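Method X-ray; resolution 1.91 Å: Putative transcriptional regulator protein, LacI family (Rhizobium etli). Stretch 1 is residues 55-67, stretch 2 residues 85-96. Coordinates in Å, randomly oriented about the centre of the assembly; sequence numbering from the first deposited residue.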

ATOM      1  N   SER A  55       7.677  14.070  12.895  1.00 20.18           N
ATOM      2  CA  SER A  55       8.364  14.750  13.988  1.00 21.72           C
ATOM      3  C   SER A  55       9.275  15.891  13.547  1.00 22.39           C
ATOM      4  O   SER A  55      10.216  15.687  12.777  1.00 19.48           O
ATOM      5  CB  SER A  55       9.181  13.739  14.793  1.00 23.77           C
ATOM      6  OG  SER A  55      10.118  14.402  15.620  1.00 25.66           O
ATOM      7  N   SER A  56       9.000  17.093  14.048  1.00 20.94           N
ATOM      8  CA  SER A  56       9.811  18.260  13.715  1.00 23.09           C
ATOM      9  C   SER A  56      11.241  18.049  14.182  1.00 22.94           C
ATOM     10  O   SER A  56      12.194  18.406  13.485  1.00 23.10           O
ATOM     11  CB  SER A  56       9.247  19.523  14.380  1.00 24.37           C
ATOM     12  OG  SER A  56       8.052  19.941  13.748  1.00 29.39           O
ATOM     13  N   GLU A  57      11.383  17.473  15.374  1.00 23.50           N
ATOM     14  CA  GLU A  57      12.692  17.207  15.952  1.00 24.97           C
ATOM     15  C   GLU A  57      13.523  16.306  15.046  1.00 23.83           C
ATOM     16  O   GLU A  57      14.641  16.656  14.668  1.00 21.78           O
ATOM     17  CB  GLU A  57      12.536  16.545  17.325  1.00 27.66           C
ATOM     18  CG  GLU A  57      11.948  17.452  18.391  1.00 31.99           C
ATOM     19  CD  GLU A  57      10.663  18.112  17.949  1.00 34.36           C
ATOM     20  OE1 GLU A  57       9.670  17.393  17.696  1.00 35.96           O
ATOM     21  OE2 GLU A  57      10.650  19.356  17.846  1.00 38.98           O
ATOM     22  N   ARG A  58      12.976  15.142  14.709  1.00 21.59           N
ATOM     23  CA  ARG A  58      13.689  14.207  13.851  1.00 21.93           C
ATOM     24  C   ARG A  58      13.959  14.814  12.481  1.00 19.20           C
ATOM     25  O   ARG A  58      14.993  14.539  11.880  1.00 19.88           O
ATOM     26  CB  ARG A  58      12.897  12.908  13.686  1.00 22.32           C
ATOM     27  CG  ARG A  58      12.565  12.198  14.979  1.00 26.93           C
ATOM     28  CD  ARG A  58      12.207  10.744  14.716  1.00 28.75           C
ATOM     29  NE  ARG A  58      11.431  10.189  15.814  1.00 36.11           N
ATOM     30  CZ  ARG A  58      10.107  10.080  15.814  1.00 36.45           C
ATOM     31  NH1 ARG A  58       9.402  10.480  14.764  1.00 36.65           N
ATOM     32  NH2 ARG A  58       9.485   9.577  16.870  1.00 38.52           N
ATOM     33  N   GLU A  59      13.035  15.636  11.983  1.00 19.10           N
ATOM     34  CA  GLU A  59      13.230  16.263  10.680  1.00 18.31           C
ATOM     35  C   GLU A  59      14.460  17.157  10.681  1.00 18.31           C
ATOM     36  O   GLU A  59      15.275  17.114   9.761  1.00 16.58           O
ATOM     37  CB  GLU A  59      12.020  17.114  10.266  1.00 19.96           C
ATOM     38  CG  GLU A  59      12.187  17.682   8.853  1.00 22.62           C
ATOM     39  CD  GLU A  59      11.035  18.560   8.405  1.00 23.05           C
ATOM     40  OE1 GLU A  59       9.931  18.446   8.973  1.00 28.74           O
ATOM     41  OE2 GLU A  59      11.233  19.357   7.468  1.00 23.58           O
ATOM     42  N   VAL A  60      14.584  17.984  11.713  1.00 18.70           N
ATOM     43  CA  VAL A  60      15.725  18.882  11.806  1.00 19.27           C
ATOM     44  C   VAL A  60      17.008  18.072  11.695  1.00 18.61           C
ATOM     45  O   VAL A  60      17.920  18.421  10.944  1.00 17.50           O
ATOM     46  CB  VAL A  60      15.719  19.648  13.144  1.00 21.70           C
ATOM     47  CG1 VAL A  60      16.971  20.518  13.257  1.00 23.28           C
ATOM     48  CG2 VAL A  60      14.465  20.510  13.235  1.00 22.95           C
ATOM     49  N   GLU A  61      17.059  16.986  12.456  1.00 21.09           N
ATOM     50  CA  GLU A  61      18.207  16.089  12.476  1.00 23.53           C
ATOM     51  C   GLU A  61      18.448  15.462  11.099  1.00 22.37           C
ATOM     52  O   GLU A  61      19.595  15.237  10.701  1.00 20.23           O
ATOM     53  CB  GLU A  61      17.967  15.002  13.531  1.00 27.33           C
ATOM     54  CG  GLU A  61      18.870  13.786  13.445  1.00 33.49           C
ATOM     55  CD  GLU A  61      18.611  12.804  14.578  1.00 36.93           C
ATOM     56  OE1 GLU A  61      17.428  12.488  14.834  1.00 39.88           O
ATOM     57  OE2 GLU A  61      19.587  12.341  15.211  1.00 40.17           O
ATOM     58  N   ILE A  62      17.372  15.184  10.369  1.00 20.16           N
ATOM     59  CA  ILE A  62      17.510  14.585   9.043  1.00 18.24           C
ATOM     60  C   ILE A  62      18.132  15.551   8.046  1.00 18.14           C
ATOM     61  O   ILE A  62      18.944  15.149   7.219  1.00 19.27           O
ATOM     62  CB  ILE A  62      16.156  14.087   8.507  1.00 17.79           C
ATOM     63  CG1 ILE A  62      15.719  12.858   9.310  1.00 20.98           C
ATOM     64  CG2 ILE A  62      16.269  13.753   7.013  1.00 20.49           C
ATOM     65  CD1 ILE A  62      14.336  12.349   8.979  1.00 21.78           C
ATOM     66  N   TRP A  63      17.754  16.823   8.119  1.00 17.64           N
ATOM     67  CA  TRP A  63      18.324  17.816   7.216  1.00 17.61           C
ATOM     68  C   TRP A  63      19.821  17.933   7.494  1.00 20.60           C
ATOM     69  O   TRP A  63      20.638  18.044   6.573  1.00 17.32           O
ATOM     70  CB  TRP A  63      17.669  19.181   7.421  1.00 17.30           C
ATOM     71  CG  TRP A  63      16.321  19.311   6.782  1.00 15.53           C
ATOM     72  CD1 TRP A  63      15.102  19.155   7.383  1.00 16.31           C
ATOM     73  CD2 TRP A  63      16.059  19.639   5.415  1.00 16.79           C
ATOM     74  NE1 TRP A  63      14.093  19.374   6.465  1.00 17.96           N
ATOM     75  CE2 TRP A  63      14.655  19.676   5.252  1.00 15.19           C
ATOM     76  CE3 TRP A  63      16.877  19.912   4.308  1.00 16.54           C
ATOM     77  CZ2 TRP A  63      14.050  19.974   4.028  1.00 16.76           C
ATOM     78  CZ3 TRP A  63      16.272  20.209   3.086  1.00 19.36           C
ATOM     79  CH2 TRP A  63      14.871  20.237   2.959  1.00 16.82           C
ATOM     80  N   LYS A  64      20.161  17.914   8.780  1.00 21.58           N
ATOM     81  CA  LYS A  64      21.546  18.006   9.220  1.00 25.28           C
ATOM     82  C   LYS A  64      22.305  16.810   8.647  1.00 25.98           C
ATOM     83  O   LYS A  64      23.414  16.951   8.134  1.00 25.81           O
ATOM     84  CB  LYS A  64      21.594  17.990  10.751  1.00 26.31           C
ATOM     85  CG  LYS A  64      22.733  18.777  11.356  1.00 31.53           C
ATOM     86  CD  LYS A  64      22.528  18.976  12.854  1.00 34.06           C
ATOM     87  CE  LYS A  64      21.250  19.760  13.160  1.00 35.62           C
ATOM     88  NZ  LYS A  64      21.255  21.126  12.557  1.00 36.93           N
HETATM   89  N   MSE A  65      21.697  15.632   8.735  1.00 27.40           N
HETATM   90  CA  MSE A  65      22.309  14.417   8.205  1.00 30.10           C
HETATM   91  C   MSE A  65      22.566  14.537   6.707  1.00 29.44           C
HETATM   92  O   MSE A  65      23.637  14.163   6.223  1.00 29.85           O
HETATM   93  CB  MSE A  65      21.412  13.203   8.466  1.00 33.97           C
HETATM   94  CG  MSE A  65      21.741  11.991   7.589  1.00 40.34           C
HETATM   95 SE   MSE A  65      20.881  10.383   8.210  1.00 52.15          SE
HETATM   96  CE  MSE A  65      22.076  10.044   9.687  1.00 48.09           C
ATOM     97  N   PHE A  66      21.585  15.045   5.966  1.00 28.62           N
ATOM     98  CA  PHE A  66      21.758  15.184   4.526  1.00 27.77           C
ATOM     99  C   PHE A  66      22.873  16.155   4.161  1.00 27.82           C
ATOM    100  O   PHE A  66      23.618  15.918   3.211  1.00 28.63           O
ATOM    101  CB  PHE A  66      20.446  15.599   3.849  1.00 28.44           C
ATOM    102  CG  PHE A  66      19.513  14.446   3.583  1.00 29.22           C
ATOM    103  CD1 PHE A  66      20.018  13.175   3.320  1.00 29.52           C
ATOM    104  CD2 PHE A  66      18.135  14.629   3.568  1.00 29.46           C
ATOM    105  CE1 PHE A  66      19.165  12.103   3.043  1.00 30.93           C
ATOM    106  CE2 PHE A  66      17.276  13.560   3.291  1.00 29.51           C
ATOM    107  CZ  PHE A  66      17.790  12.301   3.030  1.00 28.38           C
ATOM    108  N   GLN A  67      22.992  17.246   4.909  1.00 28.31           N
ATOM    109  CA  GLN A  67      24.049  18.210   4.632  1.00 31.14           C
ATOM    110  C   GLN A  67      25.382  17.500   4.835  1.00 31.27           C
ATOM    111  O   GLN A  67      26.273  17.580   3.994  1.00 31.07           O
ATOM    112  CB  GLN A  67      23.961  19.414   5.573  1.00 32.39           C
ATOM    113  CG  GLN A  67      25.020  20.484   5.288  1.00 34.62           C
ATOM    114  CD  GLN A  67      24.892  21.694   6.193  1.00 35.60           C
ATOM    115  OE1 GLN A  67      25.034  21.589   7.411  1.00 34.98           O
ATOM    116  NE2 GLN A  67      24.618  22.852   5.601  1.00 36.43           N
ATOM    117  N   ASP A  85       5.774  24.226   6.158  1.00 18.28           N
ATOM    118  CA  ASP A  85       7.122  24.729   5.930  1.00 20.06           C
ATOM    119  C   ASP A  85       8.078  23.662   6.438  1.00 20.96           C
ATOM    120  O   ASP A  85       7.935  23.175   7.561  1.00 22.54           O
ATOM    121  CB  ASP A  85       7.367  26.019   6.722  1.00 21.69           C
ATOM    122  CG  ASP A  85       7.024  27.264   5.936  1.00 21.10           C
ATOM    123  OD1 ASP A  85       6.354  27.160   4.883  1.00 20.10           O
ATOM    124  OD2 ASP A  85       7.425  28.362   6.381  1.00 23.62           O
ATOM    125  N   PRO A  86       9.061  23.269   5.618  1.00 20.05           N
ATOM    126  CA  PRO A  86       9.974  22.245   6.135  1.00 20.29           C
ATOM    127  C   PRO A  86      10.713  22.803   7.357  1.00 21.37           C
ATOM    128  O   PRO A  86      10.918  24.011   7.461  1.00 20.00           O
ATOM    129  CB  PRO A  86      10.924  21.997   4.965  1.00 19.68           C
ATOM    130  CG  PRO A  86      10.080  22.334   3.749  1.00 21.23           C
ATOM    131  CD  PRO A  86       9.341  23.581   4.206  1.00 19.95           C
ATOM    132  N   GLU A  87      11.085  21.919   8.276  1.00 20.96           N
ATOM    133  CA  GLU A  87      11.828  22.301   9.476  1.00 24.22           C
ATOM    134  C   GLU A  87      13.282  21.876   9.270  1.00 22.44           C
ATOM    135  O   GLU A  87      13.697  20.820   9.746  1.00 21.44           O
ATOM    136  CB  GLU A  87      11.243  21.590  10.698  1.00 25.23           C
ATOM    137  CG  GLU A  87       9.938  22.184  11.192  1.00 32.56           C
ATOM    138  CD  GLU A  87      10.139  23.545  11.833  1.00 36.20           C
ATOM    139  OE1 GLU A  87      10.810  23.605  12.886  1.00 39.26           O
ATOM    140  OE2 GLU A  87       9.637  24.553  11.281  1.00 37.98           O
ATOM    141  N   SER A  88      14.043  22.702   8.556  1.00 23.83           N
ATOM    142  CA  SER A  88      15.442  22.411   8.247  1.00 26.44           C
ATOM    143  C   SER A  88      16.486  23.078   9.146  1.00 28.04           C
ATOM    144  O   SER A  88      17.687  22.981   8.887  1.00 26.36           O
ATOM    145  CB  SER A  88      15.732  22.790   6.797  1.00 27.18           C
ATOM    146  OG  SER A  88      15.393  24.145   6.559  1.00 30.37           O
ATOM    147  N   GLY A  89      16.042  23.753  10.198  1.00 28.91           N
ATOM    148  CA  GLY A  89      16.998  24.414  11.072  1.00 30.50           C
ATOM    149  C   GLY A  89      17.832  25.411  10.290  1.00 31.32           C
ATOM    150  O   GLY A  89      17.283  26.309   9.655  1.00 31.67           O
ATOM    151  N   ASP A  90      19.153  25.251  10.315  1.00 32.38           N
ATOM    152  CA  ASP A  90      20.048  26.163   9.603  1.00 34.25           C
ATOM    153  C   ASP A  90      20.557  25.608   8.277  1.00 32.52           C
ATOM    154  O   ASP A  90      21.348  26.257   7.592  1.00 32.57           O
ATOM    155  CB  ASP A  90      21.252  26.520  10.480  1.00 38.17           C
ATOM    156  CG  ASP A  90      20.866  27.327  11.693  1.00 41.48           C
ATOM    157  OD1 ASP A  90      20.186  28.361  11.517  1.00 43.63           O
ATOM    158  OD2 ASP A  90      21.245  26.934  12.819  1.00 44.09           O
ATOM    159  N   VAL A  91      20.103  24.411   7.920  1.00 30.53           N
ATOM    160  CA  VAL A  91      20.527  23.769   6.682  1.00 28.58           C
ATOM    161  C   VAL A  91      19.930  24.398   5.426  1.00 27.98           C
ATOM    162  O   VAL A  91      18.740  24.716   5.371  1.00 27.53           O
ATOM    163  CB  VAL A  91      20.179  22.261   6.697  1.00 27.15           C
ATOM    164  CG1 VAL A  91      20.522  21.632   5.358  1.00 25.83           C
ATOM    165  CG2 VAL A  91      20.939  21.570   7.815  1.00 27.15           C
ATOM    166  N   SER A  92      20.777  24.559   4.417  1.00 27.55           N
ATOM    167  CA  SER A  92      20.379  25.127   3.140  1.00 27.96           C
ATOM    168  C   SER A  92      20.786  24.183   2.015  1.00 27.82           C
ATOM    169  O   SER A  92      21.974  24.021   1.725  1.00 29.98           O
ATOM    170  CB  SER A  92      21.048  26.488   2.934  1.00 29.35           C
ATOM    171  OG  SER A  92      20.817  26.967   1.620  1.00 33.27           O
ATOM    172  N   ILE A  93      19.797  23.553   1.389  1.00 24.69           N
ATOM    173  CA  ILE A  93      20.039  22.625   0.288  1.00 23.57           C
ATOM    174  C   ILE A  93      18.932  22.836  -0.738  1.00 21.69           C
ATOM    175  O   ILE A  93      17.775  23.022  -0.359  1.00 21.97           O
ATOM    176  CB  ILE A  93      19.961  21.153   0.761  1.00 24.47           C
ATOM    177  CG1 ILE A  93      20.980  20.897   1.874  1.00 26.31           C
ATOM    178  CG2 ILE A  93      20.199  20.217  -0.422  1.00 25.59           C
ATOM    179  CD1 ILE A  93      20.949  19.476   2.418  1.00 27.10           C
ATOM    180  N   PRO A  94      19.267  22.823  -2.042  1.00 19.61           N
ATOM    181  CA  PRO A  94      18.231  23.015  -3.066  1.00 19.15           C
ATOM    182  C   PRO A  94      17.108  22.020  -2.780  1.00 19.30           C
ATOM    183  O   PRO A  94      17.366  20.824  -2.616  1.00 17.71           O
ATOM    184  CB  PRO A  94      18.966  22.699  -4.362  1.00 18.20           C
ATOM    185  CG  PRO A  94      20.354  23.210  -4.076  1.00 20.91           C
ATOM    186  CD  PRO A  94      20.603  22.716  -2.658  1.00 17.86           C
ATOM    187  N   THR A  95      15.875  22.516  -2.733  1.00 19.39           N
ATOM    188  CA  THR A  95      14.730  21.672  -2.411  1.00 18.95           C
ATOM    189  C   THR A  95      13.484  21.941  -3.252  1.00 18.50           C
ATOM    190  O   THR A  95      13.180  23.083  -3.584  1.00 15.40           O
ATOM    191  CB  THR A  95      14.343  21.866  -0.933  1.00 17.68           C
ATOM    192  OG1 THR A  95      15.450  21.499  -0.100  1.00 19.94           O
ATOM    193  CG2 THR A  95      13.131  21.020  -0.566  1.00 21.24           C
ATOM    194  N   VAL A  96      12.771  20.871  -3.590  1.00 15.61           N
ATOM    195  CA  VAL A  96      11.520  20.978  -4.331  1.00 14.99           C
ATOM    196  C   VAL A  96      10.501  20.172  -3.528  1.00 12.07           C
ATOM    197  O   VAL A  96      10.773  19.041  -3.121  1.00 11.01           O
ATOM    198  CB  VAL A  96      11.628  20.404  -5.759  1.00 16.35           C
ATOM    199  CG1 VAL A  96      10.249  20.344  -6.405  1.00 17.07           C
ATOM    200  CG2 VAL A  96      12.543  21.284  -6.606  1.00 16.83           C
TER
HETATM  201  O   HOH W   1       7.870  20.432   8.676  1.00 24.61           O

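A single carboxylate oxygen organises this contact: Glu59 OE2, on a buried helical residue, accepts hydrogen bonds from both sides of the interface at once. The backbone Glu87 N donates to Glu59 OE2 across the stretches at 2.7 Å, while Trp63 NE1, one helical turn along, donates to Glu59 OE2 at 3.0 Å and an almost straight angle. The principle illustrated is that a charged group can be buried where its surroundings supply enough donors. Glu59 reaches its partners through an extended side chain, with chi1 and chi2 both t, and its other oxygen is served as well: a water donates to Glu59 OE1 at 2.9 Å and to Asp85 O at 3.0 Å, bridging the helix to the start of the second stretch.

The bond to Glu59 also fixes the indole of Trp63, the residue with the largest area covered by the opposing stretch. With its CA-to-CB bond directed toward the loop and chi1 in the m well, Trp63 offers its five-membered ring to Ser88, whose CB lies 3.4 Å from the ring centroid and only 10° off the normal. This is a CH-pi contact over the face, and the loop backbone comes close as well: Ser88 CA is 3.4 Å from Trp63 CD1. At the ring edge, Thr95 OG1 approaches Trp63 CH2 to 3.4 Å; that hydroxyl donates its own hydrogen bond to Ile93 O at 2.8 Å, so its polarity is satisfied beside the aromatic carbon. Pro86 CB packs 3.8 Å from Trp63 CZ2.

Close approach of main chains is the second theme. Val60 and Ser88 have CA atoms 5.0 Å apart, and Val60 CA makes a CA-H...O contact with Glu87 O at 3.5 Å. Immediately afterwards the loop reverses through a type II' turn from Ser88 to Val91, closed by Val91 N donating to Ser88 O at 3.0 Å. Gly89 suits its place on two counts: its positive phi favours glycine in the turn, and an ideal CB would lie a tight 3.4 Å from Val60 CG1 of the helix.

From the end of the turn onward, the contact becomes largely apolar. Val91 points toward the helix, its CB 4.0 Å from Trp63 CB, and its branched side chain is buried there. Ile93 extends its CD1 to within 4.2 Å of Phe66 CB and 3.9 Å of Gln67 N. Gln67 is exposed, yet its CB packs 4.1 Å from Val91 CG1.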